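Local coordinates for cytolethal distending toxin protein C (Haemophilus ducreyi, PDB 1SR4) that forms, with CdtA and CdtB, the cytolethal distending toxin, a bacterial genotoxin, and, with its ricin-like fold, probably takes part in binding carbohydrate on target cells, at residues 24-29 with 118-122; 51-56 with 90-94; 102-107 with 142-146. One frame throughout, in Å; residues are numbered along the deposited sequence.

Contact 1 (24-29 with 118-122); sequences SLLTAQ and SHDFD
Gln29 reaches across to Phe121 and Asp122, and its side chain shows how one amide can tie two loops together. From CB, CG stands anti to the carbonyl carbon (chi1 -61°), and the extended chain beyond it brings the amide to the other loop. OE1 of Gln29 accepts a hydrogen bond from N of Asp122 at 3.1 Å, on a lone pair in the carbonyl plane and with a nearly straight N-H (175°). NE2 of Gln29 lies 3.7 Å from CD1 of Phe121, at the ring edge and in its plane, and a weak bond to a water links it to OD2 of Asp122. Alongside, CG2 of Thr27 faces both OG of Ser118, at 3.6 Å, and O of Asp120, while OG1 of Thr27 shares a water with that Ser118 OG, which also bonds to O of Asp123. Leu26 packs over the Ser118 carbonyl, CD1 of Leu26 3.6 Å from O of Ser118, and this buried oxygen has no hydrogen-bond partner in the model. Ser24 OG shapes the 24-29 loop by accepting from N of Leu26 and N of Thr27, an ST turn and an ST motif in one; Thr27 OG1 accepts from N of Gln29. The contact joins the loop leaving strand 19-24 to the one between strands 115-117 and 125-127, beside Trp144 of strand 144-147, with Leu26 and Phe121 also packing on the CdtA subunit.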
loop_
_atom_site.group_PDB
_atom_site.type_symbol
_atom_site.label_atom_id
_atom_site.label_comp_id
_atom_site.label_asym_id
_atom_site.label_seq_id
_atom_site.Cartn_x
_atom_site.Cartn_y
_atom_site.Cartn_z
ATOM N N SER C 24 1.159 -12.568 14.708
ATOM C CA SER C 24 1.676 -11.800 15.836
ATOM C C SER C 24 3.077 -11.390 15.397
ATOM O O SER C 24 3.816 -12.219 14.865
ATOM C CB SER C 24 1.808 -12.692 17.072
ATOM O OG SER C 24 2.722 -12.120 17.998
ATOM N N LEU C 25 3.463 -10.140 15.611
ATOM C CA LEU C 25 4.805 -9.748 15.209
ATOM C C LEU C 25 5.841 -10.268 16.188
ATOM O O LEU C 25 7.040 -10.236 15.912
ATOM C CB LEU C 25 4.926 -8.233 15.078
ATOM C CG LEU C 25 4.085 -7.660 13.937
ATOM C CD1 LEU C 25 4.580 -6.244 13.638
ATOM C CD2 LEU C 25 4.214 -8.544 12.685
ATOM N N LEU C 26 5.378 -10.771 17.326
ATOM C CA LEU C 26 6.304 -11.316 18.301
ATOM C C LEU C 26 6.584 -12.788 17.988
ATOM O O LEU C 26 7.730 -13.198 17.949
ATOM C CB LEU C 26 5.734 -11.170 19.720
ATOM C CG LEU C 26 6.656 -11.598 20.873
ATOM C CD1 LEU C 26 6.225 -10.891 22.179
ATOM C CD2 LEU C 26 6.590 -13.128 21.045
ATOM N N THR C 27 5.538 -13.585 17.775
ATOM C CA THR C 27 5.728 -15.009 17.473
ATOM C C THR C 27 5.809 -15.325 15.974
ATOM O O THR C 27 6.326 -16.378 15.591
ATOM C CB THR C 27 4.575 -15.877 18.021
ATOM O OG1 THR C 27 3.396 -15.644 17.237
ATOM C CG2 THR C 27 4.295 -15.540 19.502
ATOM N N ALA C 28 5.279 -14.427 15.145
ATOM C CA ALA C 28 5.240 -14.622 13.688
ATOM C C ALA C 28 4.300 -15.767 13.297
ATOM O O ALA C 28 4.225 -16.141 12.128
ATOM C CB ALA C 28 6.637 -14.902 13.128
ATOM N N GLN C 29 3.590 -16.341 14.266
ATOM C CA GLN C 29 2.672 -17.441 13.951
ATOM C C GLN C 29 1.328 -16.921 13.436
ATOM O O GLN C 29 0.770 -15.976 13.978
ATOM C CB GLN C 29 2.406 -18.294 15.196
ATOM C CG GLN C 29 3.642 -18.961 15.785
ATOM C CD GLN C 29 3.308 -19.789 17.007
ATOM O OE1 GLN C 29 2.659 -19.311 17.941
ATOM N NE2 GLN C 29 3.756 -21.036 17.015
ATOM N N SER C 118 -0.048 -11.376 22.317
ATOM C CA SER C 118 0.565 -12.695 22.236
ATOM C C SER C 118 2.009 -12.514 22.705
ATOM O O SER C 118 2.823 -11.938 21.987
ATOM C CB SER C 118 0.546 -13.230 20.811
ATOM O OG SER C 118 1.089 -14.539 20.780
ATOM N N HIS C 119 2.312 -13.005 23.903
ATOM C CA HIS C 119 3.648 -12.881 24.501
ATOM C C HIS C 119 4.536 -14.100 24.333
ATOM O O HIS C 119 5.693 -14.092 24.762
ATOM C CB HIS C 119 3.529 -12.627 26.011
ATOM C CG HIS C 119 3.042 -11.260 26.368
ATOM N ND1 HIS C 119 1.702 -10.944 26.465
ATOM C CD2 HIS C 119 3.718 -10.127 26.663
ATOM C CE1 HIS C 119 1.577 -9.674 26.809
ATOM N NE2 HIS C 119 2.785 -9.155 26.935
ATOM N N ASP C 120 4.010 -15.155 23.732
ATOM C CA ASP C 120 4.792 -16.374 23.597
ATOM C C ASP C 120 4.069 -17.358 22.686
ATOM O O ASP C 120 2.918 -17.113 22.295
ATOM C CB ASP C 120 5.006 -16.971 24.999
ATOM C CG ASP C 120 5.943 -18.179 25.004
ATOM O OD1 ASP C 120 6.902 -18.232 24.197
ATOM O OD2 ASP C 120 5.727 -19.075 25.850
ATOM N N PHE C 121 4.744 -18.456 22.343
ATOM C CA PHE C 121 4.170 -19.487 21.477
ATOM C C PHE C 121 2.748 -19.859 21.861
ATOM O O PHE C 121 2.444 -20.075 23.031
ATOM C CB PHE C 121 5.000 -20.785 21.528
ATOM C CG PHE C 121 6.352 -20.677 20.889
ATOM C CD1 PHE C 121 6.488 -20.787 19.505
ATOM C CD2 PHE C 121 7.491 -20.470 21.664
ATOM C CE1 PHE C 121 7.736 -20.694 18.900
ATOM C CE2 PHE C 121 8.755 -20.374 21.067
ATOM C CZ PHE C 121 8.871 -20.486 19.683
ATOM N N ASP C 122 1.881 -19.927 20.863
ATOM C CA ASP C 122 0.513 -20.333 21.091
ATOM C C ASP C 122 -0.190 -19.673 22.299
ATOM O O ASP C 122 -1.070 -20.270 22.923
ATOM C CB ASP C 122 0.522 -21.864 21.175
ATOM C CG ASP C 122 1.290 -22.493 19.999
ATOM O OD1 ASP C 122 0.831 -22.346 18.846
ATOM O OD2 ASP C 122 2.360 -23.107 20.205
HETATM O O HOH W 1 1.150 -16.010 18.544
HETATM O O HOH W 2 4.162 -24.167 18.017
#

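Contact 2 (51-56 with 90-94); sequences YKGKEY and TDHTV
Tyr56 brings its hydroxyl to the start of the short helix 90-93, where Asp91 and Thr90 both meet it at the ring edge. Tyr56 OH donates at 2.6 Å to OD1 of Asp91, which receives the bond on its anti lone pair; the carboxylate plane stands 69° from that of the ring. OG1 of Thr90 lies 2.7 Å from the same Tyr56 OH, so two oxygens of the helix gather round one phenol. The second tyrosine makes an apolar contact instead. Val94 sets CG2 over the centre of the Tyr51 ring, 3.7 Å from the centroid and 11° off the normal, a CH-pi contact, and CG1 follows beside CD2. CG2 of Thr90 touches the other end of this side chain, 3.5 Å from Tyr51 OH. In this ricin-like beta-trefoil, the loop between strands 46-50 and 64-69 folds here against the helical turn that leads into strand 95-99. A second shell fixes the loop itself. Tyr51 OH donates to OE2 of Glu55 at 2.5 Å, on the syn side but 33° out of the carboxylate plane. CG of Glu55 lies over the centre of the Tyr56 ring, and a bend at chi2 beyond it turns the carboxylate to Tyr51 OH, joining the two tyrosines through one acid. Backbone N of Gly53 sits above the Tyr51 face opposite Val94. Farther out, Leu65 packs against both tyrosines and Val94, and Lys52 bonds to Ser16 of the CdtB subunit.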
loop_
_atom_site.group_PDB
_atom_site.type_symbol
_atom_site.label_atom_id
_atom_site.label_comp_id
_atom_site.label_asym_id
_atom_site.label_seq_id
_atom_site.Cartn_x
_atom_site.Cartn_y
_atom_site.Cartn_z
ATOM N N TYR C 51 -16.981 -4.137 9.552
ATOM C CA TYR C 51 -18.244 -4.203 10.269
ATOM C C TYR C 51 -18.971 -2.864 10.121
ATOM O O TYR C 51 -18.406 -1.806 10.404
ATOM C CB TYR C 51 -18.012 -4.505 11.743
ATOM C CG TYR C 51 -19.305 -4.724 12.469
ATOM C CD1 TYR C 51 -20.162 -5.758 12.094
ATOM C CD2 TYR C 51 -19.698 -3.879 13.489
ATOM C CE1 TYR C 51 -21.388 -5.941 12.725
ATOM C CE2 TYR C 51 -20.927 -4.050 14.124
ATOM C CZ TYR C 51 -21.764 -5.082 13.739
ATOM O OH TYR C 51 -22.976 -5.258 14.378
ATOM N N LYS C 52 -20.227 -2.914 9.690
ATOM C CA LYS C 52 -20.997 -1.702 9.449
ATOM C C LYS C 52 -21.969 -1.272 10.546
ATOM O O LYS C 52 -22.554 -0.192 10.455
ATOM C CB LYS C 52 -21.768 -1.846 8.133
ATOM C CG LYS C 52 -20.937 -2.400 6.975
ATOM C CD LYS C 52 -19.675 -1.579 6.725
ATOM C CE LYS C 52 -19.987 -0.171 6.229
ATOM N NZ LYS C 52 -20.581 -0.166 4.867
ATOM N N GLY C 53 -22.134 -2.097 11.574
ATOM C CA GLY C 53 -23.045 -1.750 12.656
ATOM C C GLY C 53 -22.527 -0.596 13.490
ATOM O O GLY C 53 -21.321 -0.363 13.551
ATOM N N LYS C 54 -23.430 0.110 14.166
ATOM C CA LYS C 54 -23.030 1.265 14.962
ATOM C C LYS C 54 -23.128 1.100 16.477
ATOM O O LYS C 54 -23.035 2.080 17.212
ATOM C CB LYS C 54 -23.855 2.486 14.534
ATOM C CG LYS C 54 -23.692 2.859 13.061
ATOM C CD LYS C 54 -22.246 3.232 12.748
ATOM C CE LYS C 54 -21.984 3.244 11.253
ATOM N NZ LYS C 54 -23.016 4.028 10.523
ATOM N N GLU C 55 -23.277 -0.125 16.960
ATOM C CA GLU C 55 -23.419 -0.316 18.395
ATOM C C GLU C 55 -22.144 -0.268 19.223
ATOM O O GLU C 55 -22.214 -0.297 20.450
ATOM C CB GLU C 55 -24.139 -1.634 18.685
ATOM C CG GLU C 55 -23.374 -2.861 18.248
ATOM C CD GLU C 55 -23.661 -3.244 16.810
ATOM O OE1 GLU C 55 -23.634 -2.361 15.934
ATOM O OE2 GLU C 55 -23.911 -4.440 16.558
ATOM N N TYR C 56 -20.985 -0.178 18.575
ATOM C CA TYR C 56 -19.717 -0.165 19.305
ATOM C C TYR C 56 -18.937 1.134 19.118
ATOM O O TYR C 56 -17.704 1.144 19.225
ATOM C CB TYR C 56 -18.837 -1.348 18.853
ATOM C CG TYR C 56 -19.520 -2.703 18.904
ATOM C CD1 TYR C 56 -19.900 -3.270 20.116
ATOM C CD2 TYR C 56 -19.812 -3.399 17.737
ATOM C CE1 TYR C 56 -20.566 -4.503 20.170
ATOM C CE2 TYR C 56 -20.479 -4.637 17.775
ATOM C CZ TYR C 56 -20.856 -5.179 18.992
ATOM O OH TYR C 56 -21.555 -6.371 19.032
ATOM N N THR C 90 -21.775 -10.722 16.949
ATOM C CA THR C 90 -20.894 -9.571 16.870
ATOM C C THR C 90 -20.121 -9.219 18.140
ATOM O O THR C 90 -18.985 -8.744 18.047
ATOM C CB THR C 90 -21.668 -8.332 16.345
ATOM O OG1 THR C 90 -22.734 -7.998 17.241
ATOM C CG2 THR C 90 -22.256 -8.627 14.981
ATOM N N ASP C 91 -20.712 -9.458 19.317
ATOM C CA ASP C 91 -20.023 -9.160 20.576
ATOM C C ASP C 91 -18.703 -9.931 20.681
ATOM O O ASP C 91 -17.761 -9.477 21.330
ATOM C CB ASP C 91 -20.891 -9.526 21.781
ATOM C CG ASP C 91 -21.967 -8.491 22.080
ATOM O OD1 ASP C 91 -22.126 -7.513 21.311
ATOM O OD2 ASP C 91 -22.660 -8.671 23.106
ATOM N N HIS C 92 -18.634 -11.105 20.063
ATOM C CA HIS C 92 -17.408 -11.899 20.123
ATOM C C HIS C 92 -16.606 -11.916 18.837
ATOM O O HIS C 92 -15.486 -12.406 18.829
ATOM C CB HIS C 92 -17.725 -13.345 20.489
ATOM C CG HIS C 92 -18.291 -13.507 21.866
ATOM N ND1 HIS C 92 -17.519 -13.402 23.005
ATOM C CD2 HIS C 92 -19.559 -13.718 22.288
ATOM C CE1 HIS C 92 -18.291 -13.535 24.070
ATOM N NE2 HIS C 92 -19.534 -13.726 23.663
ATOM N N THR C 93 -17.158 -11.383 17.756
ATOM C CA THR C 93 -16.453 -11.453 16.481
ATOM C C THR C 93 -16.005 -10.143 15.878
ATOM O O THR C 93 -15.207 -10.149 14.937
ATOM C CB THR C 93 -17.309 -12.174 15.430
ATOM O OG1 THR C 93 -18.513 -11.436 15.210
ATOM C CG2 THR C 93 -17.679 -13.575 15.927
ATOM N N VAL C 94 -16.506 -9.025 16.400
ATOM C CA VAL C 94 -16.115 -7.735 15.850
ATOM C C VAL C 94 -14.891 -7.195 16.578
ATOM O O VAL C 94 -14.890 -7.028 17.805
ATOM C CB VAL C 94 -17.258 -6.718 15.920
ATOM C CG1 VAL C 94 -16.780 -5.340 15.416
ATOM C CG2 VAL C 94 -18.436 -7.211 15.052
#

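Contact 3 (102-107 with 142-146); sequences TGAFLI and YQWGI
A single antiparallel bridge, with Phe105 and Trp144 as a hydrogen-bonded pair, is where strands 105-109 and 144-147 meet. N of Phe105 donates a hydrogen bond to O of Trp144 at 2.9 Å, and N of Trp144 donates one to O of Phe105 at 2.8 Å. The short strand segments then diverge, their directions 108° apart, and waters continue the link: one joins O of Gly103 to N of Ile146, another N of Ile107 to O of Tyr142. Ile146 pushes CD1 to within 3.3 Å of CD2 on the Phe105 ring, a tight fit in which the two side chains cross at about a right angle. Ile107 likewise crosses Trp144, its extended chain (chi2 178°) carrying CD1 to 3.8 Å from CG of the indole; the indole NE1 is tied to O of Ile116. Beyond the bridge, OE1 of Gln143 approaches CB of Ala104 at 3.4 Å and accepts a hydrogen bond from a water that in turn accepts one from OG1 of Thr102. That threonine also closes an ST turn by accepting from N of Ala104. NE2 of Gln143 bonds to O of Phe138 in its own chain and to O of Leu200 of the CdtA subunit; Phe105 packs on Ile25 of the CdtB subunit. Strands 105-109 and 144-147 are outermost in the six-strand antiparallel order, and their meeting closes the barrel characteristic of the beta-trefoil.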
loop_
_atom_site.group_PDB
_atom_site.type_symbol
_atom_site.label_atom_id
_atom_site.label_comp_id
_atom_site.label_asym_id
_atom_site.label_seq_id
_atom_site.Cartn_x
_atom_site.Cartn_y
_atom_site.Cartn_z
ATOM N N THR C 102 4.339 2.243 12.442
ATOM C CA THR C 102 5.191 1.259 11.766
ATOM C C THR C 102 4.480 0.417 10.712
ATOM O O THR C 102 5.143 -0.272 9.926
ATOM C CB THR C 102 5.840 0.247 12.732
ATOM O OG1 THR C 102 4.846 -0.666 13.205
ATOM C CG2 THR C 102 6.500 0.961 13.916
ATOM N N GLY C 103 3.148 0.457 10.687
ATOM C CA GLY C 103 2.426 -0.371 9.730
ATOM C C GLY C 103 1.876 -1.609 10.429
ATOM O O GLY C 103 1.104 -2.374 9.856
ATOM N N ALA C 104 2.326 -1.839 11.659
ATOM C CA ALA C 104 1.802 -2.938 12.450
ATOM C C ALA C 104 0.471 -2.397 12.976
ATOM O O ALA C 104 0.240 -1.180 12.946
ATOM C CB ALA C 104 2.719 -3.230 13.618
ATOM N N PHE C 105 -0.379 -3.292 13.469
ATOM C CA PHE C 105 -1.661 -2.896 14.031
ATOM C C PHE C 105 -1.819 -3.438 15.430
ATOM O O PHE C 105 -1.253 -4.490 15.777
ATOM C CB PHE C 105 -2.830 -3.450 13.198
ATOM C CG PHE C 105 -2.943 -2.825 11.850
ATOM C CD1 PHE C 105 -3.661 -1.640 11.682
ATOM C CD2 PHE C 105 -2.246 -3.357 10.770
ATOM C CE1 PHE C 105 -3.678 -0.981 10.446
ATOM C CE2 PHE C 105 -2.261 -2.698 9.528
ATOM C CZ PHE C 105 -2.977 -1.513 9.376
ATOM N N LEU C 106 -2.572 -2.688 16.227
ATOM C CA LEU C 106 -2.954 -3.131 17.555
ATOM C C LEU C 106 -4.367 -3.606 17.215
ATOM O O LEU C 106 -4.984 -3.089 16.279
ATOM C CB LEU C 106 -3.042 -1.967 18.546
ATOM C CG LEU C 106 -1.878 -1.783 19.515
ATOM C CD1 LEU C 106 -0.671 -1.334 18.730
ATOM C CD2 LEU C 106 -2.237 -0.747 20.599
ATOM N N ILE C 107 -4.886 -4.589 17.931
ATOM C CA ILE C 107 -6.242 -5.041 17.648
ATOM C C ILE C 107 -7.037 -5.124 18.939
ATOM O O ILE C 107 -6.630 -5.817 19.876
ATOM C CB ILE C 107 -6.277 -6.434 16.980
ATOM C CG1 ILE C 107 -5.471 -6.417 15.676
ATOM C CG2 ILE C 107 -7.738 -6.823 16.690
ATOM C CD1 ILE C 107 -5.404 -7.773 14.965
ATOM N N TYR C 142 1.870 -6.719 21.490
ATOM C CA TYR C 142 0.600 -6.067 21.168
ATOM C C TYR C 142 0.413 -5.835 19.685
ATOM O O TYR C 142 -0.641 -5.371 19.270
ATOM C CB TYR C 142 0.542 -4.680 21.817
ATOM C CG TYR C 142 0.453 -4.692 23.310
ATOM C CD1 TYR C 142 -0.759 -4.461 23.946
ATOM C CD2 TYR C 142 1.569 -4.975 24.081
ATOM C CE1 TYR C 142 -0.866 -4.517 25.332
ATOM C CE2 TYR C 142 1.483 -5.034 25.464
ATOM C CZ TYR C 142 0.262 -4.804 26.081
ATOM O OH TYR C 142 0.171 -4.860 27.446
ATOM N N GLN C 143 1.444 -6.143 18.903
ATOM C CA GLN C 143 1.450 -5.877 17.473
ATOM C C GLN C 143 1.112 -7.031 16.565
ATOM O O GLN C 143 1.561 -8.150 16.774
ATOM C CB GLN C 143 2.816 -5.331 17.081
ATOM C CG GLN C 143 3.251 -4.081 17.862
ATOM C CD GLN C 143 4.591 -3.588 17.371
ATOM O OE1 GLN C 143 4.875 -3.649 16.172
ATOM N NE2 GLN C 143 5.419 -3.081 18.281
ATOM N N TRP C 144 0.357 -6.717 15.521
ATOM C CA TRP C 144 -0.095 -7.692 14.548
ATOM C C TRP C 144 0.195 -7.287 13.109
ATOM O O TRP C 144 0.111 -6.110 12.750
ATOM C CB TRP C 144 -1.600 -7.883 14.730
ATOM C CG TRP C 144 -1.883 -8.417 16.094
ATOM C CD1 TRP C 144 -2.040 -7.703 17.249
ATOM C CD2 TRP C 144 -1.863 -9.792 16.470
ATOM N NE1 TRP C 144 -2.104 -8.559 18.329
ATOM C CE2 TRP C 144 -1.997 -9.846 17.878
ATOM C CE3 TRP C 144 -1.736 -10.988 15.751
ATOM C CZ2 TRP C 144 -2.006 -11.058 18.585
ATOM C CZ3 TRP C 144 -1.740 -12.191 16.451
ATOM C CH2 TRP C 144 -1.874 -12.216 17.853
ATOM N N GLY C 145 0.526 -8.268 12.282
ATOM C CA GLY C 145 0.762 -7.977 10.880
ATOM C C GLY C 145 -0.419 -8.502 10.082
ATOM O O GLY C 145 -0.826 -9.648 10.272
ATOM N N ILE C 146 -1.011 -7.658 9.241
ATOM C CA ILE C 146 -2.123 -8.073 8.379
ATOM C C ILE C 146 -1.345 -8.300 7.088
ATOM O O ILE C 146 -1.060 -7.361 6.351
ATOM C CB ILE C 146 -3.167 -6.938 8.205
ATOM C CG1 ILE C 146 -3.978 -6.743 9.497
ATOM C CG2 ILE C 146 -4.199 -7.324 7.131
ATOM C CD1 ILE C 146 -3.149 -6.484 10.709
HETATM O O HOH W 3 6.297 -2.744 14.110
HETATM O O HOH W 4 0.861 -5.110 8.885
HETATM O O HOH W 5 -3.230 -5.480 20.122
#

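In the fold
All three contacts lie within one beta-trefoil domain and differ in their distance from its middle: contact 3 is centred 10 Å from the centre of the chain, contact 2 13 Å and contact 1 15 Å. Contacts 1 and 3 adjoin, their centres 12 Å apart, through a probable hydrogen bond of 3.0 Å from Leu25 N to Gln143 O and through the packing of Leu25 CD1 on Ala104 CB. Their segments alternate along the chain, so the two chain loops they close overlap in sequence. Contact 2, nested inside the loop closed by contact 1, lies across the chain's centre from it, 26 Å between centres; contact 3 comes within about 7 Å of contact 2 at nearest atoms.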